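Cell division control protein 45 cdc45 putative (Entamoeba histolytica, PDB 6CC2) is a putative replication factor, probably acting with the MCM ring and GINS in the helicase that unwinds DNA at eukaryotic replication forks. Local coordinates at residues T24-V29 against K69-H74; P31-I36 against H359-I364; K114-V117 against N121-L124. One frame throughout, in Å; residues are numbered along the deposited sequence.

Contact 1. Residues T24-V29 against K69-H74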
ATOM      1  N   THR A  24       3.302 -14.010  26.181  1.00 39.39           N
ATOM      2  CA  THR A  24       2.544 -13.586  25.008  1.00 37.97           C
ATOM      3  C   THR A  24       3.465 -13.185  23.851  1.00 31.97           C
ATOM      4  O   THR A  24       4.671 -12.993  24.010  1.00 32.85           O
ATOM      5  CB  THR A  24       1.611 -12.407  25.346  1.00 46.06           C
ATOM      6  OG1 THR A  24       2.399 -11.228  25.548  1.00 51.73           O
ATOM      7  CG2 THR A  24       0.805 -12.699  26.599  1.00 53.12           C
ATOM      8  N   ILE A  25       2.862 -13.080  22.676  1.00 27.65           N
ATOM      9  CA  ILE A  25       3.542 -12.690  21.442  1.00 27.53           C
ATOM     10  C   ILE A  25       3.041 -11.304  21.045  1.00 26.57           C
ATOM     11  O   ILE A  25       1.833 -11.057  21.009  1.00 32.88           O
ATOM     12  CB  ILE A  25       3.288 -13.699  20.307  1.00 26.14           C
ATOM     13  CG1 ILE A  25       3.719 -15.108  20.728  1.00 30.02           C
ATOM     14  CG2 ILE A  25       4.008 -13.276  19.045  1.00 25.49           C
ATOM     15  CD1 ILE A  25       3.116 -16.194  19.850  1.00 33.92           C
ATOM     16  N   GLN A  26       3.968 -10.406  20.726  1.00 24.67           N
ATOM     17  CA  GLN A  26       3.657  -9.047  20.323  1.00 26.46           C
ATOM     18  C   GLN A  26       4.049  -8.896  18.862  1.00 23.25           C
ATOM     19  O   GLN A  26       5.199  -9.166  18.494  1.00 26.17           O
ATOM     20  CB  GLN A  26       4.432  -8.061  21.194  1.00 33.20           C
ATOM     21  CG  GLN A  26       3.733  -6.784  21.479  1.00 37.32           C
ATOM     22  CD  GLN A  26       4.565  -5.901  22.377  1.00 32.58           C
ATOM     23  OE1 GLN A  26       5.790  -6.028  22.401  1.00 31.72           O
ATOM     24  NE2 GLN A  26       3.922  -4.996  23.092  1.00 32.33           N
ATOM     25  N   LEU A  27       3.103  -8.467  18.021  1.00 20.70           N
ATOM     26  CA  LEU A  27       3.364  -8.299  16.603  1.00 22.29           C
ATOM     27  C   LEU A  27       3.241  -6.829  16.238  1.00 23.02           C
ATOM     28  O   LEU A  27       2.167  -6.244  16.383  1.00 22.45           O
ATOM     29  CB  LEU A  27       2.391  -9.145  15.765  1.00 23.93           C
ATOM     30  CG  LEU A  27       2.501 -10.651  16.031  1.00 28.05           C
ATOM     31  CD1 LEU A  27       1.414 -11.096  16.996  1.00 29.50           C
ATOM     32  CD2 LEU A  27       2.456 -11.432  14.740  1.00 29.38           C
ATOM     33  N   TYR A  28       4.351  -6.240  15.811  1.00 20.78           N
ATOM     34  CA  TYR A  28       4.417  -4.842  15.398  1.00 18.83           C
ATOM     35  C   TYR A  28       4.147  -4.769  13.894  1.00 19.41           C
ATOM     36  O   TYR A  28       4.850  -5.388  13.100  1.00 20.67           O
ATOM     37  CB  TYR A  28       5.796  -4.267  15.733  1.00 18.55           C
ATOM     38  CG  TYR A  28       6.132  -4.183  17.202  1.00 19.84           C
ATOM     39  CD1 TYR A  28       6.229  -5.327  17.988  1.00 23.01           C
ATOM     40  CD2 TYR A  28       6.367  -2.965  17.807  1.00 21.27           C
ATOM     41  CE1 TYR A  28       6.527  -5.246  19.339  1.00 25.18           C
ATOM     42  CE2 TYR A  28       6.685  -2.866  19.150  1.00 22.84           C
ATOM     43  CZ  TYR A  28       6.757  -4.013  19.914  1.00 27.21           C
ATOM     44  OH  TYR A  28       7.067  -3.907  21.247  1.00 28.56           O
ATOM     45  N   VAL A  29       3.121  -4.012  13.516  1.00 16.16           N
ATOM     46  CA  VAL A  29       2.576  -4.052  12.171  1.00 16.59           C
ATOM     47  C   VAL A  29       2.725  -2.671  11.556  1.00 16.63           C
ATOM     48  O   VAL A  29       2.151  -1.706  12.061  1.00 17.71           O
ATOM     49  CB  VAL A  29       1.110  -4.486  12.175  1.00 19.35           C
ATOM     50  CG1 VAL A  29       0.606  -4.643  10.750  1.00 20.40           C
ATOM     51  CG2 VAL A  29       0.934  -5.774  12.958  1.00 20.61           C
ATOM     52  N   LYS A  69      10.453  -0.517  24.315  1.00 29.70           N
ATOM     53  CA  LYS A  69      11.072  -0.211  25.598  1.00 31.87           C
ATOM     54  C   LYS A  69      10.062  -0.305  26.740  1.00 33.92           C
ATOM     55  O   LYS A  69      10.378  -0.820  27.817  1.00 35.23           O
ATOM     56  CB  LYS A  69      11.703   1.176  25.559  1.00 34.15           C
ATOM     57  CG  LYS A  69      12.443   1.531  26.850  1.00 42.24           C
ATOM     58  CD  LYS A  69      12.950   2.960  26.839  1.00 55.30           C
ATOM     59  CE  LYS A  69      13.775   3.251  28.097  1.00 63.60           C
ATOM     60  NZ  LYS A  69      14.163   4.680  28.185  1.00 70.04           N
ATOM     61  N   GLU A  70       8.838   0.195  26.525  1.00 33.64           N
ATOM     62  CA  GLU A  70       7.808   0.117  27.551  1.00 36.95           C
ATOM     63  C   GLU A  70       7.366  -1.322  27.812  1.00 38.14           C
ATOM     64  O   GLU A  70       6.909  -1.634  28.918  1.00 45.94           O
ATOM     65  CB  GLU A  70       6.602   0.968  27.148  1.00 49.44           C
ATOM     66  CG  GLU A  70       5.385   0.827  28.062  1.00 71.17           C
ATOM     67  CD  GLU A  70       5.652   1.286  29.488  1.00 88.90           C
ATOM     68  OE1 GLU A  70       6.457   2.226  29.674  1.00 93.95           O
ATOM     69  OE2 GLU A  70       5.063   0.701  30.425  1.00 93.68           O
ATOM     70  N   THR A  71       7.502  -2.203  26.825  1.00 35.06           N
ATOM     71  CA  THR A  71       7.015  -3.574  26.928  1.00 35.92           C
ATOM     72  C   THR A  71       8.036  -4.505  27.571  1.00 36.46           C
ATOM     73  O   THR A  71       7.716  -5.217  28.527  1.00 42.11           O
ATOM     74  CB  THR A  71       6.661  -4.108  25.533  1.00 38.92           C
ATOM     75  OG1 THR A  71       5.598  -3.330  24.971  1.00 37.72           O
ATOM     76  CG2 THR A  71       6.241  -5.576  25.606  1.00 40.48           C
ATOM     77  N   ILE A  72       9.257  -4.535  27.032  1.00 41.37           N
ATOM     78  CA  ILE A  72      10.253  -5.503  27.471  1.00 54.58           C
ATOM     79  C   ILE A  72      10.547  -5.306  28.949  1.00 51.03           C
ATOM     80  O   ILE A  72      10.840  -4.194  29.405  1.00 50.53           O
ATOM     81  CB  ILE A  72      11.517  -5.375  26.609  1.00 70.82           C
ATOM     82  CG1 ILE A  72      12.347  -6.656  26.687  1.00 82.33           C
ATOM     83  CG2 ILE A  72      12.355  -4.172  27.046  1.00 74.65           C
ATOM     84  CD1 ILE A  72      13.340  -6.797  25.554  1.00 88.86           C
ATOM     85  N   GLY A  73      10.454  -6.396  29.712  1.00 51.29           N
ATOM     86  CA  GLY A  73      10.718  -6.365  31.124  1.00 50.90           C
ATOM     87  C   GLY A  73       9.591  -5.845  31.989  1.00 52.30           C
ATOM     88  O   GLY A  73       9.783  -5.704  33.209  1.00 52.84           O
ATOM     89  N   HIS A  74       8.430  -5.548  31.407  1.00 53.53           N
ATOM     90  CA  HIS A  74       7.308  -5.008  32.157  1.00 58.61           C
ATOM     91  C   HIS A  74       6.006  -5.754  31.913  1.00 56.15           C
ATOM     92  O   HIS A  74       4.966  -5.335  32.434  1.00 55.17           O
ATOM     93  CB  HIS A  74       7.109  -3.522  31.824  1.00 63.53           C
ATOM     94  CG  HIS A  74       8.310  -2.678  32.117  1.00 71.70           C
ATOM     95  ND1 HIS A  74       8.775  -2.466  33.399  1.00 75.91           N
ATOM     96  CD2 HIS A  74       9.145  -2.000  31.296  1.00 71.50           C
ATOM     97  CE1 HIS A  74       9.842  -1.688  33.354  1.00 75.93           C
ATOM     98  NE2 HIS A  74      10.087  -1.392  32.089  1.00 74.23           N
TER
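Gln26 of strand 24-29 and Thr71 of helix 61-71 approach from opposite directions and meet through one hydrogen bond. The donor is the amide NE2 of Gln26, 3.0 Å from Thr71 OG1. The bond is nearly linear (172°), with OG1 in the amide plane. Thr71 has its OG1 beside the backbone N (chi1 -63°), directed back along the last turn of the helix, where the same oxygen is hydrogen-bonded to Val67 O.

A second polar contact starts from within the strand. Tyr28 OH donates to Gln26 OE1 at 2.7 Å, arriving from well above the carbonyl plane, 61° out of it, rather than along a lone pair. The Tyr28 hydroxyl is 4.0 Å from Thr71 OG1, which brings the phenol near the helix without a bond to it. Behind this hydroxyl, the ring meets Phe82 edge-to-face.

The Thr71 methyl adds van der Waals contact over the amide. CG2 lies 3.3 Å from Gln26 OE1, displaced from the amide plane on the side opposite the Tyr28 hydroxyl. Farther back, the Gln26 side chain rests on Ser54 and Val56 of the neighbouring strand 53-57.

The pairing fastens the C-terminal end of helix 61-71 to one face of the parallel sheet; Leu27 and Val29, alternating with Gln26 and Tyr28, pack against helix 33-48 on the other. All three touching residues are buried. Val67 O can only accept, so Thr71 OG1 gives its proton to that carbonyl and acts as acceptor toward Gln26, while Tyr28 donates to OE1. These directions are consistent with an amide held with NE2 facing Thr71 and OE1 facing Tyr28.

Contact 2. Residues P31-I36 against H359-I364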
ATOM      1  N   PRO A  31       2.155   0.061   8.327  1.00 17.67           N
ATOM      2  CA  PRO A  31       0.849   0.369   7.690  1.00 19.05           C
ATOM      3  C   PRO A  31       0.753  -0.004   6.215  1.00 19.25           C
ATOM      4  O   PRO A  31       0.665   0.843   5.321  1.00 19.73           O
ATOM      5  CB  PRO A  31       0.716   1.880   7.892  1.00 23.74           C
ATOM      6  CG  PRO A  31       1.957   2.343   8.610  1.00 28.47           C
ATOM      7  CD  PRO A  31       2.969   1.273   8.542  1.00 23.71           C
ATOM      8  N   THR A  32       0.761  -1.307   5.933  1.00 16.84           N
ATOM      9  CA  THR A  32       0.461  -1.804   4.588  1.00 17.42           C
ATOM     10  C   THR A  32      -0.580  -2.906   4.693  1.00 16.71           C
ATOM     11  O   THR A  32      -0.681  -3.578   5.717  1.00 17.16           O
ATOM     12  CB  THR A  32       1.720  -2.354   3.879  1.00 21.87           C
ATOM     13  OG1 THR A  32       2.107  -3.595   4.420  1.00 21.32           O
ATOM     14  CG2 THR A  32       2.895  -1.345   3.976  1.00 25.22           C
ATOM     15  N   VAL A  33      -1.359  -3.082   3.633  1.00 17.47           N
ATOM     16  CA  VAL A  33      -2.345  -4.162   3.631  1.00 18.15           C
ATOM     17  C   VAL A  33      -1.641  -5.503   3.719  1.00 17.60           C
ATOM     18  O   VAL A  33      -2.123  -6.432   4.381  1.00 17.01           O
ATOM     19  CB  VAL A  33      -3.229  -4.066   2.377  1.00 19.13           C
ATOM     20  CG1 VAL A  33      -4.143  -5.291   2.291  1.00 20.11           C
ATOM     21  CG2 VAL A  33      -4.053  -2.774   2.396  1.00 17.13           C
ATOM     22  N   ASP A  34      -0.504  -5.643   3.024  1.00 18.05           N
ATOM     23  CA  ASP A  34       0.300  -6.875   3.109  1.00 18.69           C
ATOM     24  C   ASP A  34       0.672  -7.195   4.548  1.00 17.64           C
ATOM     25  O   ASP A  34       0.624  -8.356   4.978  1.00 17.80           O
ATOM     26  CB  ASP A  34       1.549  -6.706   2.239  1.00 19.64           C
ATOM     27  CG  ASP A  34       2.259  -8.013   1.926  1.00 21.87           C
ATOM     28  OD1 ASP A  34       1.664  -9.120   1.991  1.00 19.56           O
ATOM     29  OD2 ASP A  34       3.452  -7.914   1.564  1.00 21.24           O
ATOM     30  N   ALA A  35       1.047  -6.184   5.322  1.00 16.57           N
ATOM     31  CA  ALA A  35       1.371  -6.410   6.723  1.00 16.23           C
ATOM     32  C   ALA A  35       0.159  -6.908   7.502  1.00 16.35           C
ATOM     33  O   ALA A  35       0.298  -7.803   8.341  1.00 18.36           O
ATOM     34  CB  ALA A  35       1.925  -5.134   7.358  1.00 16.92           C
ATOM     35  N   ILE A  36      -1.030  -6.369   7.228  1.00 14.81           N
ATOM     36  CA  ILE A  36      -2.234  -6.862   7.906  1.00 14.42           C
ATOM     37  C   ILE A  36      -2.475  -8.320   7.539  1.00 16.65           C
ATOM     38  O   ILE A  36      -2.841  -9.151   8.387  1.00 17.63           O
ATOM     39  CB  ILE A  36      -3.458  -6.003   7.578  1.00 17.76           C
ATOM     40  CG1 ILE A  36      -3.215  -4.533   7.963  1.00 20.40           C
ATOM     41  CG2 ILE A  36      -4.709  -6.523   8.335  1.00 17.64           C
ATOM     42  CD1 ILE A  36      -4.412  -3.623   7.730  1.00 22.27           C
ATOM     43  N   HIS A 359      -7.787  -2.695  -2.726  1.00 15.65           N
ATOM     44  CA  HIS A 359      -8.133  -1.273  -2.839  1.00 16.34           C
ATOM     45  C   HIS A 359      -9.010  -0.852  -1.661  1.00 15.64           C
ATOM     46  O   HIS A 359      -8.803   0.214  -1.064  1.00 17.55           O
ATOM     47  CB  HIS A 359      -8.858  -0.986  -4.162  1.00 17.87           C
ATOM     48  CG  HIS A 359      -7.968  -0.932  -5.352  1.00 18.07           C
ATOM     49  ND1 HIS A 359      -6.926  -0.035  -5.468  1.00 18.04           N
ATOM     50  CD2 HIS A 359      -8.004  -1.627  -6.516  1.00 17.83           C
ATOM     51  CE1 HIS A 359      -6.336  -0.202  -6.640  1.00 19.86           C
ATOM     52  NE2 HIS A 359      -6.972  -1.156  -7.299  1.00 18.56           N
ATOM     53  N   ALA A 360      -9.999  -1.668  -1.325  1.00 14.55           N
ATOM     54  CA  ALA A 360     -10.949  -1.318  -0.283  1.00 17.01           C
ATOM     55  C   ALA A 360     -10.253  -1.235   1.064  1.00 18.43           C
ATOM     56  O   ALA A 360     -10.451  -0.281   1.818  1.00 19.26           O
ATOM     57  CB  ALA A 360     -12.076  -2.350  -0.218  1.00 18.27           C
ATOM     58  N   ILE A 361      -9.448  -2.255   1.397  1.00 15.89           N
ATOM     59  CA  ILE A 361      -8.751  -2.263   2.684  1.00 15.58           C
ATOM     60  C   ILE A 361      -7.713  -1.152   2.729  1.00 16.44           C
ATOM     61  O   ILE A 361      -7.553  -0.477   3.760  1.00 16.65           O
ATOM     62  CB  ILE A 361      -8.124  -3.648   2.938  1.00 15.76           C
ATOM     63  CG1 ILE A 361      -9.222  -4.719   2.952  1.00 17.87           C
ATOM     64  CG2 ILE A 361      -7.330  -3.661   4.255  1.00 18.31           C
ATOM     65  CD1 ILE A 361      -8.704  -6.147   2.841  1.00 20.02           C
ATOM     66  N   GLY A 362      -6.990  -0.938   1.618  1.00 15.81           N
ATOM     67  CA  GLY A 362      -6.018   0.138   1.577  1.00 20.39           C
ATOM     68  C   GLY A 362      -6.660   1.487   1.852  1.00 19.50           C
ATOM     69  O   GLY A 362      -6.089   2.331   2.551  1.00 18.45           O
ATOM     70  N   SER A 363      -7.872   1.686   1.343  1.00 17.42           N
ATOM     71  CA  SER A 363      -8.594   2.917   1.618  1.00 18.10           C
ATOM     72  C   SER A 363      -9.032   3.000   3.072  1.00 18.41           C
ATOM     73  O   SER A 363      -8.919   4.057   3.701  1.00 19.29           O
ATOM     74  CB  SER A 363      -9.802   3.023   0.679  1.00 22.06           C
ATOM     75  OG  SER A 363     -10.549   4.209   0.935  1.00 28.37           O
ATOM     76  N   ILE A 364      -9.527   1.894   3.632  1.00 17.61           N
ATOM     77  CA  ILE A 364      -9.955   1.924   5.039  1.00 20.80           C
ATOM     78  C   ILE A 364      -8.800   2.334   5.954  1.00 20.54           C
ATOM     79  O   ILE A 364      -8.989   3.094   6.916  1.00 22.70           O
ATOM     80  CB  ILE A 364     -10.535   0.557   5.451  1.00 23.11           C
ATOM     81  CG1 ILE A 364     -11.861   0.292   4.775  1.00 24.07           C
ATOM     82  CG2 ILE A 364     -10.680   0.468   6.981  1.00 25.32           C
ATOM     83  CD1 ILE A 364     -12.917   1.323   5.028  1.00 31.79           C
TER
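Val33, in the first turn of helix 33-48, directs its side chain at Ile361 and Gly362 of helix 354-364. Its CB points toward that helix but remains 4.5 Å from Ile361 CG2, leaving the close contacts to the two methyls. CG1, anti to the backbone N (chi1 173°), passes 4.1 Å from Ile361 CG2. CG2 lies beside the backbone N and reaches farther across, to 3.9 Å from the same Ile361 CG2. It comes closer still to the neighbouring glycine, 3.5 Å from Gly362 N. This methyl sits on the backbone of the glycine, where the CA atoms of Val33 and Gly362 are 6.0 Å apart.

Helix 33-48 is the crossover of a beta-alpha-beta unit between the parallel strands 24-29 and 53-57, in a fold that Cdc45 proteins share with the DHH phosphoesterase RecJ. Thr32 is its N-cap, with OG1 accepting from Ala35 N at 2.9 Å and also bonded to Asp84 OD2. The N-terminal turn bearing Val33 is thus fixed from its other side.

The branch that receives Val33 is the gamma methyl of Ile361, which stands anti to the backbone N while CG1 runs off beside it; the two side chains cross at about a right angle. Ile361 leans in turn on Leu384 and Leu385 of helix 374-385, and Val33 is also touched by Ile206 of helix 199-213 and by Ile365.

Contact 3. Residues K114-V117 against N121-L124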
ATOM      1  N   LYS A 114      23.125  -5.698   7.275  1.00 26.17           N
ATOM      2  CA  LYS A 114      24.164  -6.709   7.457  1.00 26.77           C
ATOM      3  C   LYS A 114      24.325  -7.094   8.920  1.00 29.89           C
ATOM      4  O   LYS A 114      24.608  -8.260   9.235  1.00 32.63           O
ATOM      5  CB  LYS A 114      25.480  -6.222   6.867  1.00 36.33           C
ATOM      6  CG  LYS A 114      25.526  -6.311   5.341  1.00 57.88           C
ATOM      7  CD  LYS A 114      26.723  -5.564   4.757  1.00 76.48           C
ATOM      8  CE  LYS A 114      28.045  -6.161   5.211  1.00 85.43           C
ATOM      9  NZ  LYS A 114      29.205  -5.396   4.672  1.00 88.70           N
ATOM     10  N   LEU A 115      24.179  -6.135   9.835  1.00 32.25           N
ATOM     11  CA  LEU A 115      24.321  -6.471  11.248  1.00 33.97           C
ATOM     12  C   LEU A 115      23.115  -7.255  11.750  1.00 29.33           C
ATOM     13  O   LEU A 115      23.247  -8.076  12.668  1.00 32.01           O
ATOM     14  CB  LEU A 115      24.539  -5.209  12.076  1.00 39.28           C
ATOM     15  CG  LEU A 115      25.829  -4.454  11.773  1.00 48.05           C
ATOM     16  CD1 LEU A 115      25.895  -3.168  12.596  1.00 55.14           C
ATOM     17  CD2 LEU A 115      27.056  -5.302  12.028  1.00 48.62           C
ATOM     18  N   ASN A 116      21.943  -7.042  11.140  1.00 25.13           N
ATOM     19  CA  ASN A 116      20.800  -7.921  11.385  1.00 25.71           C
ATOM     20  C   ASN A 116      21.112  -9.348  10.946  1.00 29.47           C
ATOM     21  O   ASN A 116      20.744 -10.313  11.624  1.00 32.75           O
ATOM     22  CB  ASN A 116      19.567  -7.419  10.640  1.00 27.05           C
ATOM     23  CG  ASN A 116      18.921  -6.179  11.290  1.00 28.15           C
ATOM     24  OD1 ASN A 116      19.417  -5.626  12.274  1.00 27.61           O
ATOM     25  ND2 ASN A 116      17.811  -5.751  10.723  1.00 25.49           N
ATOM     26  N   VAL A 117      21.788  -9.499   9.802  1.00 27.74           N
ATOM     27  CA  VAL A 117      22.067 -10.824   9.270  1.00 28.76           C
ATOM     28  C   VAL A 117      23.043 -11.571  10.166  1.00 29.33           C
ATOM     29  O   VAL A 117      22.902 -12.778  10.383  1.00 33.39           O
ATOM     30  CB  VAL A 117      22.602 -10.723   7.828  1.00 34.34           C
ATOM     31  CG1 VAL A 117      23.005 -12.090   7.312  1.00 35.41           C
ATOM     32  CG2 VAL A 117      21.566 -10.101   6.911  1.00 35.09           C
ATOM     33  N   ASN A 121      20.735 -13.288  17.412  1.00 32.11           N
ATOM     34  CA  ASN A 121      19.544 -13.047  18.218  1.00 37.53           C
ATOM     35  C   ASN A 121      18.444 -12.327  17.449  1.00 34.24           C
ATOM     36  O   ASN A 121      17.433 -11.952  18.038  1.00 36.09           O
ATOM     37  CB  ASN A 121      19.916 -12.235  19.460  1.00 59.99           C
ATOM     38  CG  ASN A 121      19.052 -12.576  20.655  1.00 87.38           C
ATOM     39  OD1 ASN A 121      17.920 -12.103  20.778  1.00 87.50           O
ATOM     40  ND2 ASN A 121      19.585 -13.401  21.551  1.00106.01           N
ATOM     41  N   ILE A 122      18.622 -12.122  16.152  1.00 29.49           N
ATOM     42  CA  ILE A 122      17.626 -11.493  15.300  1.00 26.32           C
ATOM     43  C   ILE A 122      17.257 -12.508  14.225  1.00 29.80           C
ATOM     44  O   ILE A 122      18.123 -12.952  13.462  1.00 39.00           O
ATOM     45  CB  ILE A 122      18.140 -10.183  14.686  1.00 27.42           C
ATOM     46  CG1 ILE A 122      18.444  -9.175  15.790  1.00 33.01           C
ATOM     47  CG2 ILE A 122      17.098  -9.598  13.707  1.00 28.78           C
ATOM     48  CD1 ILE A 122      19.158  -7.928  15.325  1.00 38.21           C
ATOM     49  N   GLY A 123      15.988 -12.900  14.196  1.00 27.07           N
ATOM     50  CA  GLY A 123      15.532 -13.903  13.255  1.00 25.04           C
ATOM     51  C   GLY A 123      14.853 -13.299  12.037  1.00 25.70           C
ATOM     52  O   GLY A 123      13.673 -12.935  12.101  1.00 25.32           O
ATOM     53  N   LEU A 124      15.597 -13.171  10.939  1.00 28.55           N
ATOM     54  CA  LEU A 124      15.056 -12.681   9.676  1.00 24.27           C
ATOM     55  C   LEU A 124      14.401 -13.837   8.928  1.00 25.63           C
ATOM     56  O   LEU A 124      15.087 -14.713   8.399  1.00 26.92           O
ATOM     57  CB  LEU A 124      16.171 -12.058   8.836  1.00 24.34           C
ATOM     58  CG  LEU A 124      16.891 -10.849   9.383  1.00 28.62           C
ATOM     59  CD1 LEU A 124      18.235 -10.665   8.696  1.00 26.22           C
ATOM     60  CD2 LEU A 124      16.022  -9.601   9.199  1.00 35.13           C
TER
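Asn116 and Val117 of helix 114-118 face Ile122 and Leu124, beyond a short turn. Leu124 does most of the bridging. It carries CD1 up to the helix, where this one methyl lies 3.8 Å from Val117 CG2. The same CD1 is 3.9 Å from Asn116 O, and it also touches Asn116 CB. It therefore lies against the helix backbone as well as its side chains.

The bond from CA to CB of Val117 points away from the strand, yet a branch still reaches it. CG1 stands anti to the backbone N (chi1 175°), which leaves CG2 beside that N and on the side of Leu124; the two side chains cross at about a right angle.

Ile122 extends an arm whose CD1 ends 3.8 Å from Asn116 OD1. Nearer its base, Ile122 CB is 4.0 Å from Asn116 O. Both Ile122 and Leu124 lean toward the helix, while Gly123 between them carries no side chain.

The CG of Asn116 stands anti to the carbonyl carbon and beside the backbone N (chi1 -75°), which carries the amide over to residues 86-91, the lead into helix 91-95. There OD1 accepts from Val91 N, and ND2 makes weak bonds to the carbonyls of Ala86, Gly87 and Ile89. Backbone bonds from Asn116, Ile122 and Leu124 all go to Met1, placing the start of the chain beside this turn at the margin of the parallel sheet. No hydrogen bond joins helix and strand directly; they meet by van der Waals contact, with Met1 bonded to the backbone of both. The isoleucine methyl beside OD1 probably costs little, since the buried amide makes its hydrogen bonds to residues 86-91.

From the N terminus, strand 24-29 opens contact 1, and helix 33-48, next in the chain, opens contact 2 before contact 1 has closed at 69-74. The two therefore cross, and they also touch, Val29 CG1 lying 3.7 Å from Ala35 CB. Contact 3 begins only after contact 1 has closed, and its short helix-turn-strand loop from 114-117 to 121-124 is nested in the long loop that contact 2 completes at 359-364. Contacts 1 and 3 reach the same parallel sheet, with centres about 18 Å apart. Contact 2 ties helix 33-48, which follows strand 24-29, to helix 354-364, far later in the sequence, near the centre of the chain.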